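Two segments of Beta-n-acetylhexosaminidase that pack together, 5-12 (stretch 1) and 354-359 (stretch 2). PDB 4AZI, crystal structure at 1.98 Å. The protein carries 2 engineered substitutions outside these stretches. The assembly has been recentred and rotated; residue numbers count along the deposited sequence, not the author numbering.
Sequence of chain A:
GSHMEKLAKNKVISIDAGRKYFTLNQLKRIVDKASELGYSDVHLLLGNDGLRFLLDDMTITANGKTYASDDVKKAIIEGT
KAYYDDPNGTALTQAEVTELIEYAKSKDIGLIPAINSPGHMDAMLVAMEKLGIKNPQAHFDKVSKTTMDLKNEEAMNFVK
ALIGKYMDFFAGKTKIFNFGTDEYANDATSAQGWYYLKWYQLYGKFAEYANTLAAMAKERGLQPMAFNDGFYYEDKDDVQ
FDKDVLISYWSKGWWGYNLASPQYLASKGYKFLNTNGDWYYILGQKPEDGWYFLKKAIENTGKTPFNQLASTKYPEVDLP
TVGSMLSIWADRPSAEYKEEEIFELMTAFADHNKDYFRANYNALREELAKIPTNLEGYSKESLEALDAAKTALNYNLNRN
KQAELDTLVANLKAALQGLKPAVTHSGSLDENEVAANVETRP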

# COMPACT_ATOMS: atom_id res chain seq x y z
N GLU A 5 20.17 6.73 9.54
CA GLU A 5 19.10 5.78 9.89
C GLU A 5 17.71 6.35 9.61
O GLU A 5 16.84 5.66 9.08
CB GLU A 5 19.23 5.32 11.35
CG GLU A 5 20.43 4.43 11.62
CD GLU A 5 20.47 3.87 13.04
OE1 GLU A 5 20.03 4.55 13.98
OE2 GLU A 5 20.96 2.73 13.20
N LYS A 6 17.52 7.63 9.95
CA LYS A 6 16.24 8.31 9.72
C LYS A 6 15.88 8.40 8.25
O LYS A 6 14.76 8.08 7.85
CB LYS A 6 16.25 9.70 10.37
CG LYS A 6 16.22 9.66 11.89
CD LYS A 6 16.10 11.04 12.50
CE LYS A 6 16.02 10.95 14.02
NZ LYS A 6 15.88 12.28 14.67
N LEU A 7 16.85 8.82 7.43
CA LEU A 7 16.61 8.99 6.00
C LEU A 7 16.43 7.66 5.28
O LEU A 7 15.82 7.61 4.20
CB LEU A 7 17.74 9.79 5.33
CG LEU A 7 17.71 11.32 5.50
CD1 LEU A 7 18.99 11.91 4.95
CD2 LEU A 7 16.49 11.95 4.82
N ALA A 8 16.94 6.59 5.89
CA ALA A 8 16.82 5.26 5.31
C ALA A 8 15.46 4.60 5.62
O ALA A 8 15.10 3.61 4.99
CB ALA A 8 17.97 4.36 5.74
N LYS A 9 14.72 5.15 6.57
CA LYS A 9 13.37 4.64 6.84
C LYS A 9 12.43 4.92 5.66
O LYS A 9 12.61 5.91 4.93
CB LYS A 9 12.81 5.24 8.13
CG LYS A 9 13.40 4.62 9.38
CD LYS A 9 12.47 4.76 10.57
CE LYS A 9 12.87 3.79 11.67
NZ LYS A 9 11.89 3.76 12.77
N ASN A 10 11.45 4.04 5.48
CA ASN A 10 10.42 4.24 4.46
C ASN A 10 9.46 5.36 4.84
O ASN A 10 8.99 5.41 5.97
CB ASN A 10 9.63 2.94 4.23
CG ASN A 10 10.44 1.87 3.55
OD1 ASN A 10 11.04 1.02 4.20
ND2 ASN A 10 10.46 1.90 2.21
N LYS A 11 9.19 6.27 3.90
CA LYS A 11 8.13 7.27 4.05
C LYS A 11 7.13 7.07 2.92
O LYS A 11 7.43 7.29 1.74
CB LYS A 11 8.68 8.70 4.01
CG LYS A 11 9.37 9.17 5.29
CD LYS A 11 10.80 8.65 5.43
CE LYS A 11 11.61 8.91 4.18
NZ LYS A 11 13.06 8.66 4.42
N VAL A 12 5.94 6.62 3.29
CA VAL A 12 5.01 6.07 2.31
C VAL A 12 3.68 6.83 2.30
O VAL A 12 3.14 7.17 3.36
CB VAL A 12 4.78 4.56 2.54
CG1 VAL A 12 4.02 3.94 1.37
CG2 VAL A 12 6.11 3.83 2.71
N LYS A 354 10.74 16.60 9.47
CA LYS A 354 11.76 17.02 8.50
C LYS A 354 13.06 16.21 8.55
O LYS A 354 13.76 16.11 7.54
CB LYS A 354 12.06 18.51 8.63
CG LYS A 354 10.95 19.42 8.11
CD LYS A 354 11.37 20.88 8.21
CE LYS A 354 10.27 21.81 7.72
NZ LYS A 354 9.22 21.99 8.76
N ASP A 355 13.37 15.64 9.71
CA ASP A 355 14.52 14.74 9.89
C ASP A 355 14.40 13.43 9.10
O ASP A 355 15.41 12.83 8.73
CB ASP A 355 14.75 14.43 11.37
CG ASP A 355 13.45 14.33 12.17
OD1 ASP A 355 12.47 15.03 11.82
OD2 ASP A 355 13.42 13.57 13.16
N TYR A 356 13.17 12.99 8.87
CA TYR A 356 12.93 11.73 8.18
C TYR A 356 12.77 11.86 6.67
O TYR A 356 13.10 10.94 5.93
CB TYR A 356 11.71 11.02 8.78
CG TYR A 356 11.98 10.46 10.16
CD1 TYR A 356 12.56 9.20 10.32
CD2 TYR A 356 11.65 11.18 11.30
CE1 TYR A 356 12.82 8.69 11.58
CE2 TYR A 356 11.90 10.68 12.57
CZ TYR A 356 12.48 9.44 12.69
OH TYR A 356 12.73 8.94 13.94
N PHE A 357 12.26 13.00 6.24
CA PHE A 357 11.98 13.24 4.82
C PHE A 357 13.14 13.89 4.09
O PHE A 357 13.82 14.76 4.64
CB PHE A 357 10.71 14.08 4.68
CG PHE A 357 9.45 13.32 5.01
CD1 PHE A 357 9.12 13.02 6.33
CD2 PHE A 357 8.61 12.88 3.99
CE1 PHE A 357 7.97 12.31 6.63
CE2 PHE A 357 7.45 12.16 4.29
CZ PHE A 357 7.13 11.88 5.61
N ARG A 358 13.35 13.46 2.85
CA ARG A 358 14.39 14.04 2.00
C ARG A 358 14.07 15.48 1.63
O ARG A 358 12.90 15.88 1.58
CB ARG A 358 14.57 13.23 0.71
CG ARG A 358 15.28 11.89 0.87
CD ARG A 358 15.53 11.25 -0.48
NE ARG A 358 16.80 11.68 -1.07
CZ ARG A 358 17.17 11.48 -2.33
NH1 ARG A 358 16.36 10.85 -3.19
NH2 ARG A 358 18.36 11.91 -2.75
N ALA A 359 15.13 16.24 1.36
CA ALA A 359 15.01 17.52 0.67
C ALA A 359 14.46 17.28 -0.74
O ALA A 359 14.38 16.13 -1.20
CB ALA A 359 16.37 18.20 0.61

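How do two segments so distant in sequence come together? Stretch 1 ends a helix, turns at Lys9 and sets out as a strand from Asn10, while stretch 2 passes it without regular secondary structure, its first three residues having helical torsions. The closest pair of CA atoms across the stretches is that of Lys6 and Tyr356, 5.0 Å apart. No backbone-to-backbone hydrogen bond joins the stretches, so each hydrogen bond across the contact has a lysine side chain as its donor, and together the segments bury 471 Å².

What does Tyr356, the residue with the most covered surface, offer its neighbours? Its ring lies beneath the extended side chain of Lys6, whose CG sits 4.0 Å from the ring centroid of Tyr356 in an off-centre CH-pi contact. Lys9 adds a looser, oblique approach, with its CD 4.1 Å from Tyr356 CE1.

Why does Lys6 suit both a ring and an acid? Its chi1 is m and the remaining torsions are t, so the aliphatic chain runs straight past the tyrosine and carries the charged amine beyond it. There Lys6 NZ donates a hydrogen bond to Asp355 OD2 at 3.2 Å, within a salt bridge. The greasy and charged parts of one lysine thus meet consecutive residues.

How is the buried amine of Lys11 accommodated? Its chain bends, with chi2 and chi3 both p, and Lys11 NZ donates to Tyr356 O at 2.7 Å and, within its own stretch, to Lys9 O at 2.8 Å. These carbonyls give the amine polar partners away from solvent. Nearer the backbone, Lys11 CG rests over the Phe357 ring face, 3.6 Å from its centroid, a well-centred CH-pi contact. Leu7 contributes by packing: its CD2 lies 3.7 Å from Tyr356 O and 4.1 Å from Arg358 CG.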